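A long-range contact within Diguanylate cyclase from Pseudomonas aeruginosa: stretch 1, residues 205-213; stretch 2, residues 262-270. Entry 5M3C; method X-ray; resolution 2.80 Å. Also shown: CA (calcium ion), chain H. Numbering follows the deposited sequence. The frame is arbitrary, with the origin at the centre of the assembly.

Stretch 1, residues 205-213: LLVGAEALV
Stretch 2 262-270: PFGPLSVNL

Residues 206-213 form a strand, and 266-269 run beside it in parallel, their directions 31° apart and their axes 4.4 Å apart at closest; Ala209 pairs with Leu266 and Glu210 with Ser267. Pro262 stays out of reach. Phe263 (phi/psi -131/21, chi1 p) swings its ring end inward, presenting its edge to Ala209, CE2 to CB 3.9 Å. Gly264 (104/172) comes within 3.8 Å of Gly208 (144/-171), CA to CA; both have backbone angles that call for glycine, and a CB on Gly264 would lie 2.2 Å from Val207 O, one on Gly208 2.5 Å from Pro265 O. Pro265, lacking an amide hydrogen, still accepts at O from Ala209 N (3.0 Å). Extended from Leu266 onward, the chain continues the ladder: Ser267 N donates to Ala209 O (2.7 Å), and Ser267 O accepts from Ala211 N (2.8 Å). Leu266 (chi1 t, chi2 p) shares a sheet face with Ala209 and Ala211, whose small methyls leave room for its CD1, 4.1 Å from Ala209 CB and 4.0 Å from Ala211 CB. Ser267 (m) lies beside extended Glu210 on the opposite face, CB to CG 4.0 Å. Val268 (t) adds CG2 to Ala211 CB, 3.8 Å. Asn269 (m) joins Glu210 (t, t) at calcium: OD1 binds it at 2.6 Å, Glu210 OE2 at 2.3 Å, oxygen ligands suiting this hard cation.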

# COMPACT_ATOMS: atom_id res chain seq x y z
N LEU B 205 33.09 16.58 -11.68
CA LEU B 205 33.94 15.40 -11.51
C LEU B 205 33.11 14.16 -11.18
O LEU B 205 31.98 14.27 -10.69
CB LEU B 205 34.97 15.65 -10.41
N LEU B 206 33.66 12.98 -11.45
CA LEU B 206 33.00 11.72 -11.14
C LEU B 206 32.63 11.65 -9.66
O LEU B 206 33.40 12.06 -8.79
CB LEU B 206 33.91 10.54 -11.50
CG LEU B 206 33.77 9.95 -12.91
CD1 LEU B 206 33.03 8.62 -12.88
CD2 LEU B 206 33.10 10.92 -13.87
N VAL B 207 31.44 11.12 -9.37
CA VAL B 207 30.96 11.00 -8.00
C VAL B 207 30.69 9.56 -7.60
O VAL B 207 30.29 9.28 -6.47
CB VAL B 207 29.65 11.79 -7.79
CG1 VAL B 207 29.44 12.09 -6.32
CG2 VAL B 207 29.67 13.08 -8.60
N GLY B 208 30.92 8.64 -8.53
CA GLY B 208 30.68 7.22 -8.28
C GLY B 208 30.15 6.54 -9.52
O GLY B 208 30.14 7.12 -10.61
N ALA B 209 29.72 5.29 -9.37
CA ALA B 209 29.18 4.54 -10.50
C ALA B 209 28.15 3.52 -10.02
O ALA B 209 28.15 3.14 -8.85
CB ALA B 209 30.30 3.85 -11.25
N GLU B 210 27.28 3.10 -10.92
CA GLU B 210 26.29 2.07 -10.60
C GLU B 210 26.59 0.78 -11.36
O GLU B 210 26.86 0.80 -12.57
CB GLU B 210 24.88 2.54 -10.93
CG GLU B 210 23.80 1.56 -10.50
CD GLU B 210 22.40 2.03 -10.84
OE1 GLU B 210 22.26 3.07 -11.50
OE2 GLU B 210 21.43 1.34 -10.45
N ALA B 211 26.53 -0.33 -10.64
CA ALA B 211 26.70 -1.66 -11.23
C ALA B 211 25.34 -2.22 -11.61
O ALA B 211 24.45 -2.32 -10.77
CB ALA B 211 27.41 -2.58 -10.26
N LEU B 212 25.20 -2.59 -12.87
CA LEU B 212 23.93 -3.04 -13.42
C LEU B 212 24.07 -4.41 -14.07
O LEU B 212 24.90 -4.60 -14.95
CB LEU B 212 23.44 -2.03 -14.46
CG LEU B 212 23.25 -0.61 -13.94
CD1 LEU B 212 23.34 0.41 -15.07
CD2 LEU B 212 21.92 -0.49 -13.21
N VAL B 213 23.25 -5.36 -13.63
CA VAL B 213 23.33 -6.73 -14.12
C VAL B 213 22.81 -6.85 -15.55
O VAL B 213 21.74 -6.34 -15.88
CB VAL B 213 22.53 -7.70 -13.24
CG1 VAL B 213 22.98 -9.13 -13.49
CG2 VAL B 213 22.68 -7.34 -11.77
N PRO B 262 40.40 6.60 -6.07
CA PRO B 262 39.02 6.69 -5.62
C PRO B 262 38.24 7.64 -6.51
O PRO B 262 38.70 8.76 -6.77
CB PRO B 262 39.16 7.23 -4.20
CG PRO B 262 40.40 8.04 -4.22
CD PRO B 262 41.31 7.39 -5.23
N PHE B 263 37.09 7.19 -6.98
CA PHE B 263 36.31 7.94 -7.95
C PHE B 263 34.86 8.03 -7.49
O PHE B 263 33.95 8.28 -8.30
CB PHE B 263 36.37 7.24 -9.31
CG PHE B 263 35.74 5.87 -9.31
CD1 PHE B 263 36.40 4.79 -8.74
CD2 PHE B 263 34.49 5.67 -9.87
CE1 PHE B 263 35.82 3.54 -8.73
CE2 PHE B 263 33.91 4.42 -9.87
CZ PHE B 263 34.57 3.35 -9.30
N GLY B 264 34.65 7.83 -6.20
CA GLY B 264 33.31 7.77 -5.63
C GLY B 264 32.95 6.32 -5.33
O GLY B 264 33.69 5.41 -5.69
N PRO B 265 31.81 6.11 -4.65
CA PRO B 265 31.39 4.75 -4.34
C PRO B 265 30.64 4.08 -5.49
O PRO B 265 30.33 4.71 -6.50
CB PRO B 265 30.46 4.94 -3.12
CG PRO B 265 30.21 6.41 -2.99
CD PRO B 265 30.86 7.11 -4.15
N LEU B 266 30.36 2.79 -5.32
CA LEU B 266 29.67 1.99 -6.33
C LEU B 266 28.28 1.60 -5.84
O LEU B 266 28.13 1.08 -4.72
CB LEU B 266 30.50 0.74 -6.66
CG LEU B 266 29.91 -0.23 -7.69
CD1 LEU B 266 29.92 0.37 -9.08
CD2 LEU B 266 30.69 -1.54 -7.67
N SER B 267 27.28 1.84 -6.67
CA SER B 267 25.88 1.62 -6.30
C SER B 267 25.38 0.30 -6.85
O SER B 267 25.62 -0.02 -8.01
CB SER B 267 25.01 2.75 -6.85
OG SER B 267 25.59 4.01 -6.62
N VAL B 268 24.67 -0.46 -6.03
CA VAL B 268 24.04 -1.69 -6.49
C VAL B 268 22.62 -1.81 -5.97
O VAL B 268 22.36 -1.58 -4.78
CB VAL B 268 24.85 -2.93 -6.07
CG1 VAL B 268 24.10 -4.20 -6.43
CG2 VAL B 268 26.22 -2.92 -6.72
N ASN B 269 21.70 -2.18 -6.85
CA ASN B 269 20.31 -2.38 -6.46
C ASN B 269 20.18 -3.60 -5.57
O ASN B 269 20.81 -4.63 -5.81
CB ASN B 269 19.42 -2.54 -7.69
CG ASN B 269 19.30 -1.26 -8.50
OD1 ASN B 269 19.07 -0.18 -7.95
ND2 ASN B 269 19.46 -1.37 -9.81
N LEU B 270 19.37 -3.48 -4.53
CA LEU B 270 19.14 -4.57 -3.59
C LEU B 270 17.68 -5.00 -3.65
O LEU B 270 16.81 -4.32 -3.11
CB LEU B 270 19.50 -4.12 -2.17
CG LEU B 270 19.69 -5.24 -1.14
CD1 LEU B 270 20.93 -6.06 -1.47
CD2 LEU B 270 19.80 -4.64 0.25
CA CA H . 19.30 1.84 -9.60